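Local coordinates for protein alpha-glucosidase (Bacteroides thetaiotaomicron, PDB 5XFM) that acts as a bifunctional beta-L-arabinopyranosidase and alpha-galactosidase of glycoside hydrolase family 97 and carries a bound calcium ion, at residues A[209-214]-A[259-264]; A[122-127]-A[142-147]; A[194-199]-A[478-483]. The protein carries 1 engineered substitution. All coordinates share one frame; numbering follows the deposited sequence.

All three contacts are buried, so they differ less in exposure than in the parts they join. Contact 1 pairs two neighbouring strands within one antiparallel sheet, and backbone hydrogen bonds dominate it. Contact 2 spans the gap between that sheet and the one carrying strand 136-147, relying on side chains that meet at their tips. Contact 3, the nearest of the three to the centre of the chain, leaves the sheet for a loop of the catalytic part and is almost wholly apolar. The same sheet takes part in all three: strand 256-266 of contact 1 lies beside strand 121-128 of contact 2, and strand 206-212 beside strand 197-200 of contact 3.

Contact 1 (A[209-214]-A[259-264]); sequences VSETGV and PWRTIT
Trp260 O takes a hydrogen bond from Thr212 N at 2.9 Å and a CA-H...O contact from Glu211, whose CA lies 3.1 Å from Trp260 O. The return bond from Trp260 N to Thr212 O is also 2.9 Å long. Two residues along, Ser210 and Thr262 form the other hydrogen-bonded pair of this antiparallel register, through Ser210 N to Thr262 O at 2.9 Å and Thr262 N to Ser210 O at 2.9 Å. Between these two pairs stands the non-hydrogen-bonded couple Glu211 and Arg261, whose side chains run side by side in the same direction. A bend at chi2 (-66°), which places CD, lets the arginine turn alongside the extended glutamate. Glu211 OE1 and Arg261 NH1 form a salt bridge whose hydrogen bond is weak and bent, with carboxylate and guanidinium planes 43° apart; the modelled 2.5 Å between OE1 and NH1 is doubtful as an exact length. Each charge has a second mate: Glu211 OE2 pairs with Arg439, and Arg261 NH2 with Glu142. On the reverse face of the sheet Thr212 CG2 packs 3.8 Å from Trp260 CB and also touches the methyl of Thr262, while Thr212 OG1 bonds to Pro278 O. Beyond the strand end, Val214 CG2 rests 3.7 Å from Pro259 CG. Within the sheet, strand 256-266 lies between 206-212 and 121-128, and 206-212 has 197-200 on its other flank; the Arg261 face looks to strand 136-147 of a second sheet, whereas Thr212 faces helix 277-280 and Trp260 the nearby Val281.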
# COMPACT_ATOMS: atom_id res chain seq x y z
N VAL A 209 7.36 -0.40 10.51
CA VAL A 209 6.87 -1.72 10.90
C VAL A 209 5.69 -2.15 10.02
O VAL A 209 4.73 -1.40 9.87
CB VAL A 209 6.45 -1.74 12.38
CG1 VAL A 209 5.75 -3.04 12.74
CG2 VAL A 209 7.66 -1.50 13.28
N SER A 210 5.77 -3.33 9.43
CA SER A 210 4.64 -3.83 8.65
C SER A 210 4.58 -5.36 8.66
O SER A 210 5.21 -6.00 9.49
CB SER A 210 4.70 -3.32 7.22
OG SER A 210 3.43 -3.39 6.60
N GLU A 211 3.82 -5.93 7.74
CA GLU A 211 3.80 -7.38 7.59
C GLU A 211 3.51 -7.74 6.14
O GLU A 211 2.84 -6.98 5.42
CB GLU A 211 2.75 -8.02 8.52
CG GLU A 211 1.33 -7.90 8.01
CD GLU A 211 0.32 -8.59 8.90
OE1 GLU A 211 0.70 -9.54 9.61
OE2 GLU A 211 -0.86 -8.17 8.88
N THR A 212 4.02 -8.88 5.70
CA THR A 212 3.77 -9.33 4.34
C THR A 212 3.59 -10.84 4.25
O THR A 212 3.95 -11.58 5.17
CB THR A 212 4.91 -8.90 3.40
OG1 THR A 212 4.55 -9.18 2.04
CG2 THR A 212 6.19 -9.64 3.76
N GLY A 213 3.05 -11.29 3.12
CA GLY A 213 2.82 -12.70 2.90
C GLY A 213 1.61 -13.20 3.65
O GLY A 213 1.53 -14.37 4.02
N VAL A 214 0.64 -12.31 3.85
CA VAL A 214 -0.65 -12.72 4.39
C VAL A 214 -1.58 -13.20 3.29
O VAL A 214 -1.91 -12.46 2.35
CB VAL A 214 -1.34 -11.58 5.16
CG1 VAL A 214 -2.76 -11.99 5.57
CG2 VAL A 214 -0.49 -11.17 6.35
N PRO A 259 2.83 -15.27 8.86
CA PRO A 259 3.34 -14.31 7.87
C PRO A 259 4.63 -13.64 8.34
O PRO A 259 5.08 -13.86 9.47
CB PRO A 259 2.21 -13.28 7.76
CG PRO A 259 0.99 -13.99 8.23
CD PRO A 259 1.45 -14.96 9.27
N TRP A 260 5.23 -12.84 7.47
CA TRP A 260 6.46 -12.15 7.81
C TRP A 260 6.17 -10.82 8.51
O TRP A 260 5.35 -10.03 8.04
CB TRP A 260 7.30 -11.90 6.55
CG TRP A 260 7.73 -13.17 5.86
CD1 TRP A 260 7.05 -13.85 4.89
CD2 TRP A 260 8.94 -13.91 6.10
NE1 TRP A 260 7.75 -14.97 4.51
CE2 TRP A 260 8.92 -15.03 5.23
CE3 TRP A 260 10.03 -13.75 6.95
CZ2 TRP A 260 9.94 -15.97 5.19
CZ3 TRP A 260 11.06 -14.68 6.91
CH2 TRP A 260 11.00 -15.78 6.04
N ARG A 261 6.82 -10.59 9.65
CA ARG A 261 6.83 -9.30 10.32
C ARG A 261 8.01 -8.51 9.75
O ARG A 261 9.12 -9.04 9.69
CB ARG A 261 7.02 -9.48 11.81
CG ARG A 261 6.15 -10.56 12.43
CD ARG A 261 4.71 -10.20 12.36
NE ARG A 261 3.81 -11.29 12.74
CZ ARG A 261 2.68 -11.55 12.08
NH1 ARG A 261 2.34 -10.83 11.02
NH2 ARG A 261 1.90 -12.54 12.47
N THR A 262 7.79 -7.27 9.34
CA THR A 262 8.85 -6.54 8.65
C THR A 262 9.27 -5.24 9.35
O THR A 262 8.43 -4.46 9.81
CB THR A 262 8.44 -6.20 7.21
OG1 THR A 262 7.42 -5.20 7.22
CG2 THR A 262 7.93 -7.45 6.48
N ILE A 263 10.58 -5.03 9.41
CA ILE A 263 11.16 -3.84 10.00
C ILE A 263 12.13 -3.18 9.03
O ILE A 263 13.21 -3.70 8.76
CB ILE A 263 11.92 -4.17 11.30
CG1 ILE A 263 11.08 -5.07 12.21
CG2 ILE A 263 12.35 -2.89 12.01
CD1 ILE A 263 11.85 -5.60 13.40
N THR A 264 11.74 -2.04 8.47
CA THR A 264 12.62 -1.30 7.57
C THR A 264 13.30 -0.20 8.37
O THR A 264 12.65 0.70 8.88
CB THR A 264 11.83 -0.69 6.40
OG1 THR A 264 11.18 -1.73 5.67
CG2 THR A 264 12.75 0.09 5.47

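Contact 2 (A[122-127]-A[142-147]); sequences VAFRYT and EQTGFR
Tyr126 and Thr144 reach toward each other tip to tip, and their hydroxyls form a hydrogen bond in which either could be the donor. The modelled separation of Tyr126 OH and Thr144 OG1, 2.4 Å, is very short, and its exact value is doubtful. Thr144 OG1 lies at the edge of the ring, near its plane, as does Glu142 OE1, 3.8 Å from Tyr126 CE1. The phenol oxygen is held further by Gly56 N, while the other carboxylate oxygen of Glu142 pairs with Arg261 and Tyr218. Tight packing continues where Phe124 CZ meets Thr144 CG2 at 3.6 Å, again at the ring's edge. Looser is the approach of the two phenylalanines, with Phe124 CE1 4.3 Å from Phe146 CE2. No backbone hydrogen bond spans the segments, and Arg125, partly exposed, points away from segment 142-147, on the face where it packs against Trp260. Two antiparallel sheets meeting through side chains that touch tip to tip between them are a sandwich core, in keeping with the beta-supersandwich of the galactose mutarotase-like clan.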
# COMPACT_ATOMS: atom_id res chain seq x y z
N VAL A 122 14.59 -6.12 8.05
CA VAL A 122 14.46 -7.37 8.77
C VAL A 122 13.10 -7.98 8.47
O VAL A 122 12.09 -7.31 8.59
CB VAL A 122 14.61 -7.17 10.28
CG1 VAL A 122 14.34 -8.48 11.01
CG2 VAL A 122 15.99 -6.62 10.62
N ALA A 123 13.06 -9.23 8.04
CA ALA A 123 11.79 -9.92 7.90
C ALA A 123 11.83 -11.17 8.75
O ALA A 123 12.77 -11.94 8.64
CB ALA A 123 11.51 -10.28 6.45
N PHE A 124 10.87 -11.37 9.64
CA PHE A 124 10.97 -12.57 10.45
C PHE A 124 9.64 -13.26 10.63
O PHE A 124 8.59 -12.63 10.59
CB PHE A 124 11.61 -12.26 11.82
CG PHE A 124 10.72 -11.53 12.78
CD1 PHE A 124 10.69 -10.15 12.80
CD2 PHE A 124 9.96 -12.23 13.71
CE1 PHE A 124 9.89 -9.48 13.70
CE2 PHE A 124 9.16 -11.56 14.61
CZ PHE A 124 9.12 -10.18 14.60
N ARG A 125 9.68 -14.58 10.79
CA ARG A 125 8.44 -15.33 10.95
C ARG A 125 8.65 -16.54 11.84
O ARG A 125 9.78 -16.94 12.12
CB ARG A 125 7.88 -15.76 9.59
CG ARG A 125 8.70 -16.82 8.87
CD ARG A 125 7.89 -17.48 7.76
NE ARG A 125 8.73 -18.35 6.95
CZ ARG A 125 8.37 -18.89 5.79
NH1 ARG A 125 7.16 -18.64 5.28
NH2 ARG A 125 9.22 -19.66 5.13
N TYR A 126 7.54 -17.11 12.30
CA TYR A 126 7.59 -18.32 13.10
C TYR A 126 7.27 -19.54 12.23
O TYR A 126 6.48 -19.45 11.29
CB TYR A 126 6.60 -18.25 14.26
CG TYR A 126 6.72 -17.02 15.12
CD1 TYR A 126 5.94 -15.90 14.88
CD2 TYR A 126 7.61 -16.98 16.20
CE1 TYR A 126 6.03 -14.78 15.67
CE2 TYR A 126 7.72 -15.86 16.99
CZ TYR A 126 6.92 -14.76 16.72
OH TYR A 126 7.00 -13.63 17.51
N THR A 127 7.86 -20.68 12.56
CA THR A 127 7.46 -21.94 11.96
C THR A 127 7.00 -22.91 13.04
O THR A 127 7.50 -22.87 14.17
CB THR A 127 8.60 -22.58 11.13
OG1 THR A 127 9.77 -22.76 11.94
CG2 THR A 127 8.95 -21.71 9.93
N GLU A 142 -0.51 -13.67 19.30
CA GLU A 142 0.92 -13.42 19.15
C GLU A 142 1.41 -12.47 20.24
O GLU A 142 0.74 -11.49 20.56
CB GLU A 142 1.25 -12.85 17.76
CG GLU A 142 1.57 -13.92 16.72
CD GLU A 142 1.92 -13.35 15.35
OE1 GLU A 142 2.94 -12.63 15.22
OE2 GLU A 142 1.17 -13.64 14.39
N GLN A 143 2.54 -12.80 20.84
CA GLN A 143 3.20 -11.92 21.79
C GLN A 143 4.14 -10.97 21.04
O GLN A 143 4.62 -9.98 21.60
CB GLN A 143 3.95 -12.75 22.84
CG GLN A 143 4.80 -11.96 23.83
CD GLN A 143 5.16 -12.78 25.05
OE1 GLN A 143 4.38 -12.88 25.99
NE2 GLN A 143 6.34 -13.39 25.03
N THR A 144 4.40 -11.30 19.78
CA THR A 144 5.29 -10.54 18.90
C THR A 144 5.14 -9.04 19.08
O THR A 144 4.04 -8.49 18.98
CB THR A 144 5.03 -10.88 17.41
OG1 THR A 144 5.02 -12.30 17.23
CG2 THR A 144 6.09 -10.24 16.51
N GLY A 145 6.25 -8.36 19.34
CA GLY A 145 6.21 -6.95 19.66
C GLY A 145 7.33 -6.11 19.07
O GLY A 145 8.27 -6.62 18.47
N PHE A 146 7.18 -4.80 19.23
CA PHE A 146 8.15 -3.81 18.79
C PHE A 146 8.27 -2.72 19.86
O PHE A 146 7.31 -1.98 20.12
CB PHE A 146 7.74 -3.21 17.44
CG PHE A 146 7.36 -4.24 16.42
CD1 PHE A 146 6.05 -4.69 16.33
CD2 PHE A 146 8.30 -4.79 15.57
CE1 PHE A 146 5.70 -5.65 15.40
CE2 PHE A 146 7.96 -5.75 14.64
CZ PHE A 146 6.65 -6.18 14.56
N ARG A 147 9.43 -2.66 20.51
CA ARG A 147 9.69 -1.70 21.57
C ARG A 147 10.69 -0.65 21.08
O ARG A 147 11.68 -0.99 20.45
CB ARG A 147 10.21 -2.40 22.82
CG ARG A 147 10.31 -1.50 24.03
CD ARG A 147 10.90 -2.19 25.24
NE ARG A 147 10.22 -3.43 25.62
CZ ARG A 147 9.30 -3.50 26.59
NH1 ARG A 147 8.93 -2.40 27.22
NH2 ARG A 147 8.73 -4.65 26.91

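Contact 3 (A[194-199]-A[478-483]); sequences TFPCLF and PFIRNT
Ile480 packs against Pro196 and Leu198 where the beta-supersandwich of the N-terminal part abuts a loop of the (beta/alpha)-barrel part, an interdomain seam of glycoside hydrolase family 97. From the branch point at CB, the isoleucine divides its work. CG2, anti to the backbone N, turns to Pro196: Ile480 CG2 lies 3.6 Å from Pro196 O, and its distance to Pro196 CG is 3.7 Å. The other arm, CG1, runs beside Leu198, with Ile480 CG1 3.9 Å from Leu198 CD2. At the tip, carried on by an extended chi2 (178°), Ile480 CD1 is 3.8 Å from Leu198 CB. The two side chains cross at about a right angle, and Leu198 CD2 goes on to touch Phe479 CB at 4.3 Å. An alanine here would remove CG1, CG2 and CD1, and would probably open a gap beside Leu198 and cost Pro196 CG its contact with the CG2 methyl. Next along the loop, Arg481 hydrogen-bonds the backbone oxygens of Glu452, a calcium ligand, and of Ala453, which ties the seam to the neighbourhood of the metal. Phe479 meanwhile touches Val568 on strand 567-574. Pro196 follows a cis peptide bond, and its ring comes nearest the loop at a polar atom, with CG 3.3 Å from Ile480 O.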
# COMPACT_ATOMS: atom_id res chain seq x y z
N THR A 194 -3.26 0.52 12.16
CA THR A 194 -3.08 -0.41 11.04
C THR A 194 -1.74 -0.18 10.34
O THR A 194 -1.22 0.94 10.32
CB THR A 194 -4.22 -0.31 10.01
OG1 THR A 194 -4.26 1.01 9.45
CG2 THR A 194 -5.54 -0.65 10.67
N PHE A 195 -1.20 -1.26 9.79
CA PHE A 195 0.07 -1.23 9.06
C PHE A 195 -0.05 -0.42 7.78
O PHE A 195 -1.15 -0.26 7.25
CB PHE A 195 0.54 -2.66 8.73
CG PHE A 195 0.98 -3.46 9.93
CD1 PHE A 195 1.91 -2.94 10.83
CD2 PHE A 195 0.47 -4.72 10.16
CE1 PHE A 195 2.32 -3.67 11.93
CE2 PHE A 195 0.87 -5.46 11.27
CZ PHE A 195 1.80 -4.93 12.15
N PRO A 196 1.08 0.14 7.30
CA PRO A 196 2.38 0.13 7.98
C PRO A 196 2.50 1.28 8.96
O PRO A 196 1.67 2.20 8.94
CB PRO A 196 3.37 0.26 6.82
CG PRO A 196 2.63 1.10 5.81
CD PRO A 196 1.19 0.64 5.92
N CYS A 197 3.51 1.22 9.82
CA CYS A 197 3.63 2.18 10.91
C CYS A 197 5.03 2.80 10.95
O CYS A 197 6.02 2.09 11.08
CB CYS A 197 3.33 1.48 12.23
SG CYS A 197 1.68 0.77 12.28
N LEU A 198 5.09 4.12 10.85
CA LEU A 198 6.37 4.82 10.76
C LEU A 198 6.78 5.43 12.10
O LEU A 198 5.99 6.06 12.79
CB LEU A 198 6.31 5.92 9.69
CG LEU A 198 7.62 6.68 9.45
CD1 LEU A 198 8.75 5.73 9.01
CD2 LEU A 198 7.44 7.79 8.44
N PHE A 199 8.04 5.23 12.46
CA PHE A 199 8.59 5.74 13.70
C PHE A 199 9.87 6.51 13.44
O PHE A 199 10.72 6.08 12.66
CB PHE A 199 8.87 4.61 14.68
CG PHE A 199 7.64 3.84 15.10
CD1 PHE A 199 7.15 2.81 14.33
CD2 PHE A 199 7.01 4.14 16.30
CE1 PHE A 199 6.04 2.09 14.73
CE2 PHE A 199 5.90 3.42 16.70
CZ PHE A 199 5.41 2.40 15.91
N PRO A 478 4.33 8.38 0.18
CA PRO A 478 5.52 7.69 -0.31
C PRO A 478 6.40 7.11 0.79
O PRO A 478 7.18 6.20 0.52
CB PRO A 478 6.26 8.77 -1.10
CG PRO A 478 5.63 10.06 -0.72
CD PRO A 478 4.23 9.75 -0.36
N PHE A 479 6.28 7.64 2.01
CA PHE A 479 7.04 7.15 3.15
C PHE A 479 6.34 5.99 3.88
O PHE A 479 6.99 5.21 4.59
CB PHE A 479 7.30 8.28 4.15
CG PHE A 479 8.09 9.44 3.60
CD1 PHE A 479 7.45 10.61 3.20
CD2 PHE A 479 9.47 9.37 3.50
CE1 PHE A 479 8.18 11.68 2.70
CE2 PHE A 479 10.20 10.44 3.00
CZ PHE A 479 9.55 11.59 2.60
N ILE A 480 5.02 5.89 3.73
CA ILE A 480 4.24 4.96 4.55
C ILE A 480 3.29 4.06 3.73
O ILE A 480 3.69 2.97 3.31
CB ILE A 480 3.42 5.73 5.63
CG1 ILE A 480 4.34 6.65 6.43
CG2 ILE A 480 2.71 4.76 6.58
CD1 ILE A 480 3.64 7.49 7.47
N ARG A 481 2.06 4.49 3.50
CA ARG A 481 1.07 3.59 2.89
C ARG A 481 1.52 3.01 1.56
O ARG A 481 1.42 1.81 1.33
CB ARG A 481 -0.27 4.32 2.70
CG ARG A 481 -1.24 3.62 1.74
CD ARG A 481 -1.65 2.21 2.18
NE ARG A 481 -2.56 1.61 1.21
CZ ARG A 481 -2.18 1.00 0.10
NH1 ARG A 481 -0.88 0.87 -0.19
NH2 ARG A 481 -3.09 0.51 -0.74
N ASN A 482 2.03 3.87 0.68
CA ASN A 482 2.33 3.48 -0.69
C ASN A 482 3.69 2.78 -0.84
O ASN A 482 3.92 2.08 -1.84
CB ASN A 482 2.22 4.72 -1.59
CG ASN A 482 2.11 4.39 -3.06
OD1 ASN A 482 2.50 5.18 -3.91
ND2 ASN A 482 1.57 3.21 -3.36
N THR A 483 4.57 2.94 0.14
CA THR A 483 5.90 2.33 0.07
C THR A 483 5.85 0.80 0.18
O THR A 483 6.75 0.12 -0.31
CB THR A 483 6.86 2.89 1.18
OG1 THR A 483 8.22 2.72 0.78
CG2 THR A 483 6.66 2.21 2.52